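Local coordinates for protein alkylhalidase CmlS (Streptomyces venezuelae, PDB 3I3L) that is a flavin-dependent halogenase of chloramphenicol biosynthesis, carrying an FAD covalently attached to an aspartate and probably acting as an FAD-dependent oxidoreductase, at residues 368-371 with 372-376; 390-393 with 394-397. One frame throughout, in Å; residues are numbered along the deposited sequence.

Contact 1. Residues 368-371 with 372-376; sequences EQYH and QFLAS
Gln372 closes a helical turn, its backbone N donating to Glu368 O at 3.0 Å in a bond, from N-H of i+4 to C=O of i, that is nearly straight (165° at the hydrogen). The carbonyl of Gln369 is the acceptor for the next one: Gln369 O takes Phe373 N at 3.2 Å, a more bent bond whose donor stands above the carbonyl plane; Phe373 CB rests 3.2 Å from the same Gln369 O. The phenyl ring then leaves the turn, meeting Phe324 edge-to-face and touching Met435 of helix 430-439. Four such bonds in succession, each from N-H of i+4 to C=O of i, mark regular alpha-helix, here within the long helix 352-382. Leu374 follows: Leu374 N reaches Tyr370 O at 2.9 Å, and its side chain supplies the main apolar contact, with Leu374 CD2 lying 3.8 Å from Tyr370 CE2 as the two side chains pass at a slant. Tyr370 CG is anti to the backbone N (chi1 178°), which swings the ring forward along the helix to meet this methyl. The phenol is buried, and Tyr370 OH is held by hydrogen bonds with Asp321 O and Phe324 N. Ala375 completes the series, its N bonding to His371 O at 3.1 Å with CB packed against that carbonyl and against Tyr203, while the imidazole of His371 is turned to Asp200 through NE2 and also meets the Tyr203 ring.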
loop_
_atom_site.group_PDB
_atom_site.type_symbol
_atom_site.label_atom_id
_atom_site.label_comp_id
_atom_site.label_asym_id
_atom_site.label_seq_id
_atom_site.Cartn_x
_atom_site.Cartn_y
_atom_site.Cartn_z
ATOM N N GLU A 368 -9.283 -1.486 2.102
ATOM C CA GLU A 368 -9.974 -2.376 2.986
ATOM C C GLU A 368 -9.123 -3.598 3.359
ATOM O O GLU A 368 -9.205 -4.116 4.471
ATOM C CB GLU A 368 -11.335 -2.782 2.389
ATOM C CG GLU A 368 -12.455 -1.762 2.777
ATOM C CD GLU A 368 -13.807 -2.023 2.064
ATOM O OE1 GLU A 368 -14.028 -3.152 1.576
ATOM O OE2 GLU A 368 -14.652 -1.094 2.001
ATOM N N GLN A 369 -8.274 -4.046 2.466
ATOM C CA GLN A 369 -7.569 -5.247 2.757
ATOM C C GLN A 369 -6.241 -4.933 3.509
ATOM O O GLN A 369 -5.725 -5.760 4.268
ATOM C CB GLN A 369 -7.338 -6.014 1.469
ATOM C CG GLN A 369 -5.925 -5.976 0.977
ATOM C CD GLN A 369 -5.766 -6.835 -0.263
ATOM O OE1 GLN A 369 -6.769 -7.153 -0.944
ATOM N NE2 GLN A 369 -4.512 -7.241 -0.558
ATOM N N TYR A 370 -5.684 -3.749 3.307
ATOM C CA TYR A 370 -4.613 -3.336 4.143
ATOM C C TYR A 370 -5.137 -3.199 5.603
ATOM O O TYR A 370 -4.418 -3.530 6.576
ATOM C CB TYR A 370 -4.039 -1.997 3.683
ATOM C CG TYR A 370 -2.964 -1.543 4.571
ATOM C CD1 TYR A 370 -1.682 -2.147 4.506
ATOM C CD2 TYR A 370 -3.186 -0.543 5.545
ATOM C CE1 TYR A 370 -0.659 -1.755 5.384
ATOM C CE2 TYR A 370 -2.156 -0.139 6.444
ATOM C CZ TYR A 370 -0.898 -0.744 6.349
ATOM O OH TYR A 370 0.168 -0.342 7.171
ATOM N N HIS A 371 -6.368 -2.714 5.733
ATOM C CA HIS A 371 -7.005 -2.470 7.048
ATOM C C HIS A 371 -7.242 -3.800 7.759
ATOM O O HIS A 371 -6.927 -3.913 8.916
ATOM C CB HIS A 371 -8.342 -1.768 6.775
ATOM C CG HIS A 371 -9.101 -1.312 7.988
ATOM N ND1 HIS A 371 -9.826 -2.170 8.797
ATOM C CD2 HIS A 371 -9.334 -0.065 8.468
ATOM C CE1 HIS A 371 -10.440 -1.477 9.744
ATOM N NE2 HIS A 371 -10.161 -0.195 9.565
ATOM N N GLN A 372 -7.839 -4.774 7.077
ATOM C CA GLN A 372 -8.078 -6.121 7.633
ATOM C C GLN A 372 -6.782 -6.769 8.112
ATOM O O GLN A 372 -6.729 -7.436 9.130
ATOM C CB GLN A 372 -8.729 -7.039 6.581
ATOM C CG GLN A 372 -7.888 -8.353 6.329
ATOM C CD GLN A 372 -7.932 -8.934 4.850
ATOM O OE1 GLN A 372 -6.904 -8.939 4.138
ATOM N NE2 GLN A 372 -9.110 -9.402 4.411
ATOM N N PHE A 373 -5.728 -6.547 7.367
ATOM C CA PHE A 373 -4.457 -7.152 7.620
ATOM C C PHE A 373 -3.871 -6.526 8.852
ATOM O O PHE A 373 -3.450 -7.214 9.783
ATOM C CB PHE A 373 -3.598 -6.848 6.420
ATOM C CG PHE A 373 -2.268 -7.499 6.418
ATOM C CD1 PHE A 373 -1.151 -6.775 6.758
ATOM C CD2 PHE A 373 -2.123 -8.835 5.976
ATOM C CE1 PHE A 373 0.136 -7.408 6.716
ATOM C CE2 PHE A 373 -0.872 -9.454 5.897
ATOM C CZ PHE A 373 0.256 -8.763 6.271
ATOM N N LEU A 374 -3.855 -5.198 8.856
ATOM C CA LEU A 374 -3.470 -4.417 9.992
ATOM C C LEU A 374 -4.127 -4.874 11.309
ATOM O O LEU A 374 -3.479 -4.926 12.347
ATOM C CB LEU A 374 -3.899 -2.996 9.729
ATOM C CG LEU A 374 -3.165 -1.943 10.521
ATOM C CD1 LEU A 374 -1.707 -2.112 10.286
ATOM C CD2 LEU A 374 -3.655 -0.591 9.932
ATOM N N ALA A 375 -5.412 -5.194 11.255
ATOM C CA ALA A 375 -6.144 -5.588 12.429
ATOM C C ALA A 375 -5.513 -6.852 13.024
ATOM O O ALA A 375 -5.394 -6.978 14.242
ATOM C CB ALA A 375 -7.652 -5.845 12.050
ATOM N N SER A 376 -5.143 -7.796 12.161
ATOM C CA SER A 376 -4.399 -8.992 12.564
ATOM C C SER A 376 -3.105 -8.654 13.287
ATOM O O SER A 376 -2.903 -9.073 14.416
ATOM C CB SER A 376 -4.092 -9.845 11.338
ATOM O OG SER A 376 -5.279 -10.459 10.929
#

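Contact 2. Residues 390-393 with 394-397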
loop_
_atom_site.group_PDB
_atom_site.type_symbol
_atom_site.label_atom_id
_atom_site.label_comp_id
_atom_site.label_asym_id
_atom_site.label_seq_id
_atom_site.Cartn_x
_atom_site.Cartn_y
_atom_site.Cartn_z
ATOM N N PHE A 390 -4.451 2.497 23.418
ATOM C CA PHE A 390 -3.881 2.215 22.116
ATOM C C PHE A 390 -4.239 0.808 21.617
ATOM O O PHE A 390 -4.817 0.660 20.567
ATOM C CB PHE A 390 -2.344 2.390 22.070
ATOM C CG PHE A 390 -1.800 2.279 20.674
ATOM C CD1 PHE A 390 -1.748 3.395 19.827
ATOM C CD2 PHE A 390 -1.400 1.043 20.173
ATOM C CE1 PHE A 390 -1.299 3.277 18.497
ATOM C CE2 PHE A 390 -0.926 0.938 18.822
ATOM C CZ PHE A 390 -0.876 2.071 18.020
ATOM N N TRP A 391 -3.854 -0.210 22.388
ATOM C CA TRP A 391 -4.039 -1.590 21.976
ATOM C C TRP A 391 -5.506 -2.003 21.932
ATOM O O TRP A 391 -5.924 -2.741 21.055
ATOM C CB TRP A 391 -3.159 -2.539 22.814
ATOM C CG TRP A 391 -1.717 -2.221 22.563
ATOM C CD1 TRP A 391 -0.874 -1.529 23.377
ATOM C CD2 TRP A 391 -0.992 -2.496 21.380
ATOM N NE1 TRP A 391 0.370 -1.368 22.767
ATOM C CE2 TRP A 391 0.318 -1.942 21.538
ATOM C CE3 TRP A 391 -1.316 -3.094 20.186
ATOM C CZ2 TRP A 391 1.290 -2.000 20.541
ATOM C CZ3 TRP A 391 -0.338 -3.158 19.187
ATOM C CH2 TRP A 391 0.940 -2.620 19.374
ATOM N N ARG A 392 -6.274 -1.482 22.866
ATOM C CA ARG A 392 -7.683 -1.795 23.025
ATOM C C ARG A 392 -8.506 -1.248 21.856
ATOM O O ARG A 392 -9.493 -1.850 21.441
ATOM C CB ARG A 392 -8.176 -1.147 24.340
ATOM C CG ARG A 392 -9.672 -1.202 24.584
ATOM C CD ARG A 392 -10.020 -0.955 26.136
ATOM N NE ARG A 392 -9.720 0.381 26.588
ATOM C CZ ARG A 392 -8.664 0.745 27.348
ATOM N NH1 ARG A 392 -8.509 1.998 27.725
ATOM N NH2 ARG A 392 -7.754 -0.132 27.756
ATOM N N LYS A 393 -8.165 -0.059 21.386
ATOM C CA LYS A 393 -8.898 0.478 20.258
ATOM C C LYS A 393 -8.596 -0.335 19.004
ATOM O O LYS A 393 -9.438 -0.435 18.155
ATOM C CB LYS A 393 -8.616 1.999 20.044
ATOM C CG LYS A 393 -9.067 2.898 21.245
ATOM C CD LYS A 393 -10.604 2.804 21.458
ATOM C CE LYS A 393 -11.149 3.837 22.458
ATOM N NZ LYS A 393 -11.741 5.012 21.714
ATOM N N ARG A 394 -7.404 -0.903 18.901
ATOM C CA ARG A 394 -6.963 -1.444 17.615
ATOM C C ARG A 394 -7.055 -2.956 17.463
ATOM O O ARG A 394 -7.112 -3.482 16.320
ATOM C CB ARG A 394 -5.558 -0.951 17.276
ATOM C CG ARG A 394 -5.555 0.496 16.893
ATOM C CD ARG A 394 -4.169 1.113 17.181
ATOM N NE ARG A 394 -4.188 2.547 16.957
ATOM C CZ ARG A 394 -4.703 3.442 17.822
ATOM N NH1 ARG A 394 -5.228 3.039 18.976
ATOM N NH2 ARG A 394 -4.665 4.738 17.563
ATOM N N ARG A 395 -7.108 -3.670 18.594
ATOM C CA ARG A 395 -7.114 -5.123 18.555
ATOM C C ARG A 395 -8.485 -5.548 18.167
ATOM O O ARG A 395 -9.413 -4.814 18.388
ATOM C CB ARG A 395 -6.700 -5.735 19.920
ATOM C CG ARG A 395 -7.781 -5.676 21.053
ATOM C CD ARG A 395 -7.155 -6.091 22.446
ATOM N NE ARG A 395 -8.061 -5.710 23.537
ATOM C CZ ARG A 395 -7.769 -4.926 24.587
ATOM N NH1 ARG A 395 -6.536 -4.435 24.816
ATOM N NH2 ARG A 395 -8.743 -4.622 25.452
ATOM N N ILE A 396 -8.619 -6.736 17.571
ATOM C CA ILE A 396 -9.913 -7.183 17.120
ATOM C C ILE A 396 -10.924 -7.310 18.296
ATOM O O ILE A 396 -10.578 -7.797 19.391
ATOM C CB ILE A 396 -9.778 -8.531 16.368
ATOM C CG1 ILE A 396 -9.416 -8.271 14.911
ATOM C CG2 ILE A 396 -11.116 -9.414 16.480
ATOM C CD1 ILE A 396 -8.722 -9.495 14.247
ATOM N N THR A 397 -12.150 -6.869 18.036
ATOM C CA THR A 397 -13.250 -6.871 18.997
ATOM C C THR A 397 -14.027 -8.164 18.809
ATOM O O THR A 397 -14.469 -8.440 17.715
ATOM C CB THR A 397 -14.232 -5.691 18.678
ATOM O OG1 THR A 397 -13.705 -4.480 19.214
ATOM C CG2 THR A 397 -15.643 -5.919 19.273
HETATM O O HOH W 1 -10.540 -2.704 16.827
#
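Phe390 and Arg394 lie flat on one another: the guanidinium covers one face of the phenyl ring with the planes only 10° apart and the centres 3.9 Å apart. The two side chains cross at about a right angle. Arg394 CZ sits over the ring in a cation-pi contact, and Arg394 CD makes a CH-pi contact at 3.7 Å from the Phe390 ring centroid, so both the charged group and the methylene before it use the same aromatic face. From CD outward the chain lies over the ring, and the turn about CD-NE brings the end of the flat guanidinium to the backbone: Arg394 NH1 bonds to Phe390 O at 2.9 Å, in the carbonyl plane and on a lone pair. Stack and bond together limit rotation of the guanidinium, which Asp253 and Asn205 grip through NH1 and NH2.

Arg395 runs back to a different part of the turn, over Arg392. Its CG stands between the backbone N and the carbonyl carbon (chi1 75°), and the extended chain carries the guanidinium until it lays one face over Arg392 CA, with Arg395 NH1 3.4 Å from that atom. The guanidinium planes of Arg392 and Arg395 are 62° apart; both arginines form salt bridges with Asp387, which probably offsets their like charges. The helix ends here, where Trp391 O accepts two unlike bonds: Arg394 N, at 3.2 Å, stands far above the carbonyl plane and off the lone pairs, whereas Arg395 N, at 2.9 Å, comes nearly along the C=O direction. At this end one water donates to both Lys393 O and Arg395 O. This C-terminal turn of helix 389-394 is flanked by helix 352-382, through Tyr378, Thr379 and Ala381, and by strand 203-213, through Tyr203 and Asn205, with helix 400-406 touching Arg395 and Ile396.

Contact 1 lies on helix 352-382, contact 2 at the end of helix 389-394 and in the loop after it, with centres 13 Å apart. They meet directly where Ala375 CB packs 4.1 Å from Ile396 CG1. Thr379, one turn beyond Ala375, ties them further, since its OG1 hydrogen-bonds with both Ala375 O and Ile396 N. Tyr203 of strand 203-213 is shared too, touching Leu374 and Ala375 of contact 1 and Arg394 of contact 2. Both come near the flavin site: the side chain of Tyr370 is about 9 Å from FAD and about 7 Å from that of Ser325, while that of Arg394 is about 9 Å from that of Asp297, the covalently attached residue.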